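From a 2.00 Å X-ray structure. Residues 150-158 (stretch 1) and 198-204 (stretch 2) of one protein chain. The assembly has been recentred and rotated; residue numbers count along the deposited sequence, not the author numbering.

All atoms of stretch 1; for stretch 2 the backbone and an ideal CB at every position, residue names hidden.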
# COMPACT_ATOMS: atom_id res chain seq x y z
N THR B 150 -8.00 31.63 18.50
CA THR B 150 -6.59 31.30 18.33
C THR B 150 -6.45 30.58 17.01
O THR B 150 -7.34 29.81 16.63
CB THR B 150 -6.10 30.37 19.42
OG1 THR B 150 -6.94 29.22 19.37
CG2 THR B 150 -6.27 30.99 20.79
N LYS B 151 -5.32 30.78 16.33
CA LYS B 151 -5.01 30.02 15.13
C LYS B 151 -3.68 29.30 15.33
O LYS B 151 -2.80 29.79 16.06
CB LYS B 151 -4.91 30.91 13.88
CG LYS B 151 -6.03 31.92 13.75
CD LYS B 151 -7.43 31.25 13.55
CE LYS B 151 -7.57 30.56 12.17
NZ LYS B 151 -8.92 29.97 12.04
N ALA B 152 -3.54 28.15 14.70
CA ALA B 152 -2.40 27.29 14.93
C ALA B 152 -1.33 27.48 13.85
O ALA B 152 -1.63 27.49 12.65
CB ALA B 152 -2.85 25.81 14.95
N VAL B 153 -0.06 27.51 14.28
CA VAL B 153 1.08 27.31 13.40
C VAL B 153 0.91 28.10 12.11
O VAL B 153 0.96 27.55 11.00
CB VAL B 153 1.34 25.81 13.08
CG1 VAL B 153 1.91 25.07 14.32
CG2 VAL B 153 0.11 25.07 12.49
N VAL B 154 0.77 29.41 12.24
CA VAL B 154 0.74 30.30 11.09
C VAL B 154 2.12 30.34 10.45
O VAL B 154 3.10 30.65 11.14
CB VAL B 154 0.30 31.71 11.54
CG1 VAL B 154 0.32 32.67 10.36
CG2 VAL B 154 -1.07 31.58 12.21
N PRO B 155 2.26 30.05 9.16
CA PRO B 155 3.59 29.82 8.60
C PRO B 155 4.33 31.12 8.38
O PRO B 155 3.73 32.15 8.06
CB PRO B 155 3.31 29.11 7.26
CG PRO B 155 1.91 29.67 6.87
CD PRO B 155 1.18 29.72 8.21
N SER B 156 5.64 31.08 8.60
CA SER B 156 6.54 32.14 8.17
C SER B 156 6.05 33.51 8.64
O SER B 156 6.04 34.50 7.90
CB SER B 156 6.73 32.07 6.66
OG SER B 156 7.26 30.80 6.30
N ILE B 157 5.72 33.57 9.93
CA ILE B 157 5.09 34.77 10.52
C ILE B 157 6.05 35.95 10.56
O ILE B 157 5.61 37.12 10.53
CB ILE B 157 4.54 34.44 11.93
CG1 ILE B 157 3.65 35.59 12.47
CG2 ILE B 157 5.72 34.24 12.89
CD1 ILE B 157 2.15 35.41 12.34
N THR B 158 7.38 35.71 10.62
CA THR B 158 8.33 36.79 10.82
C THR B 158 8.40 37.69 9.58
O THR B 158 8.60 37.22 8.45
CB THR B 158 9.72 36.24 11.15
OG1 THR B 158 9.57 35.24 12.17
CG2 THR B 158 10.64 37.35 11.71
N UNK B 198 6.91 29.20 12.70
CA UNK B 198 5.49 29.52 12.63
C UNK B 198 5.07 30.31 13.87
O UNK B 198 5.87 30.53 14.80
CB UNK B 198 4.66 28.24 12.50
N UNK B 199 3.81 30.75 13.91
CA UNK B 199 3.31 31.46 15.07
C UNK B 199 1.96 30.87 15.50
O UNK B 199 1.09 30.65 14.65
CB UNK B 199 3.18 32.95 14.77
N UNK B 200 1.80 30.55 16.78
CA UNK B 200 0.48 30.25 17.33
C UNK B 200 -0.15 31.59 17.70
O UNK B 200 0.39 32.32 18.55
CB UNK B 200 0.56 29.31 18.53
N UNK B 201 -1.23 31.95 17.02
CA UNK B 201 -1.78 33.30 17.00
C UNK B 201 -2.91 33.42 18.02
O UNK B 201 -3.83 32.59 18.03
CB UNK B 201 -2.28 33.66 15.60
N UNK B 202 -2.84 34.43 18.90
CA UNK B 202 -3.96 34.74 19.79
C UNK B 202 -4.59 36.06 19.35
O UNK B 202 -3.89 37.07 19.18
CB UNK B 202 -3.50 34.81 21.25
N UNK B 203 -5.92 36.05 19.17
CA UNK B 203 -6.66 37.23 18.74
C UNK B 203 -7.66 37.60 19.83
O UNK B 203 -8.56 36.82 20.14
CB UNK B 203 -7.37 36.98 17.41
N UNK B 204 -7.51 38.78 20.41
CA UNK B 204 -8.44 39.22 21.44
C UNK B 204 -9.13 40.46 20.88
O UNK B 204 -8.61 41.58 20.98
CB UNK B 204 -7.74 39.51 22.77

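Stretch 2 runs antiparallel to the strand Thr150 to Val154, at 164° between their directions. N of Lys151 donates to O of position 201 at 2.9 Å, and N of position 201 donates to O of Lys151 at 2.8 Å. A second pair joins Val154 and position 199: N of Val154 to O of 199 is 2.7 Å, and N of 199 to O of Val154 is 2.9 Å. Between these pairs stretch 1 uses one extra residue, a beta bulge.

Position 198 points its CA-to-CB bond sideways. The ideal CB is already 3.2 Å from O of Val154 and 3.8 Å from C of Val153. A small side chain suits this close packing, though the backbone alone does not exclude a longer one directed elsewhere. The residue is Ala198. Its CB lies 4.1 Å from CB of Val153, an apolar contact, and packs against the backbone where the bulge ends.

Position 199 has phi/psi of -131/130, ordinary strand values, which do not call for glycine; only proline is ruled out, by phi and by the N-H given to O of Val154. The restriction comes from the neighbour. An ideal CB would sit 3.4 Å from CG2 of Ile157, which is tight. Glycine fits best; alanine would be the next candidate. The residue is Gly199. With no side chain here, CG2 of Ile157 rests 4.1 Å from N of Gly199.

Position 200 faces the bulge. Its CA-to-CB bond points sideways, and the ideal CB is 4.7 Å from N of Val153. That N lies 3.4 Å from O of 199 at a poor angle and is not hydrogen-bonded to it. A side chain with an acceptor two bonds beyond CB would answer this donor: Asn or Asp are reasonable, while the hydroxyl of Ser or Thr would fall short. The residue is Asn200. Its chi1 is m, and N of Val153 donates to OD1 of Asn200 at 3.0 Å. The side chain thus supplies the acceptor that the bulge leaves out of the backbone ladder. ND2 is hydrogen-bonded elsewhere in the structure.

Position 201 pairs with Lys151, and its CB lies on the same sheet face as those of Lys151 and Val154. The ideal CB is 4.2 Å from CG2 of Val154. An apolar side chain is favoured; Leu, Ile, Val or Met could serve. The residue is Leu201. Its CG is 4.1 Å from CG2 of Val154, and its CB is 4.1 Å from CB of Lys151.

Position 202 is opposite Thr150, in a non-hydrogen-bonded pair. The ideal CB is 4.7 Å from CG2 of Thr150, so many strand residues would do. The residue is Thr202, with OG1 4.2 Å from CG2 of Thr150.

Position 203 has an ideal CB with nothing of stretch 1 within 5.5 Å. A longer apolar chain could still reach the aliphatic part of Lys151. The residue is Leu203, whose CD1 comes to 3.9 Å from CG of Lys151.

Position 204 is beyond reach of stretch 1. The residue is Asp204.

Stretch 2 (198-204) AGNLTLD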
# COMPACT_ATOMS: atom_id res chain seq x y z
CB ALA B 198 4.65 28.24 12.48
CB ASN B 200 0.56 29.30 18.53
CG ASN B 200 1.22 27.95 18.17
OD1 ASN B 200 1.10 27.47 17.04
ND2 ASN B 200 1.90 27.33 19.13
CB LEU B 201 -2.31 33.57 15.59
CG LEU B 201 -1.90 34.74 14.70
CD1 LEU B 201 -3.04 35.00 13.69
CD2 LEU B 201 -1.53 36.01 15.53
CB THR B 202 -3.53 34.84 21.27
OG1 THR B 202 -3.15 33.55 21.76
CG2 THR B 202 -4.69 35.32 22.14
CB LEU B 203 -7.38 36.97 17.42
CG LEU B 203 -6.50 36.56 16.26
CD1 LEU B 203 -6.65 35.09 16.01
CD2 LEU B 203 -6.93 37.32 15.02
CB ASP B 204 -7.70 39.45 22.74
CG ASP B 204 -8.55 40.05 23.81
OD1 ASP B 204 -9.78 40.17 23.65
OD2 ASP B 204 -7.95 40.43 24.84
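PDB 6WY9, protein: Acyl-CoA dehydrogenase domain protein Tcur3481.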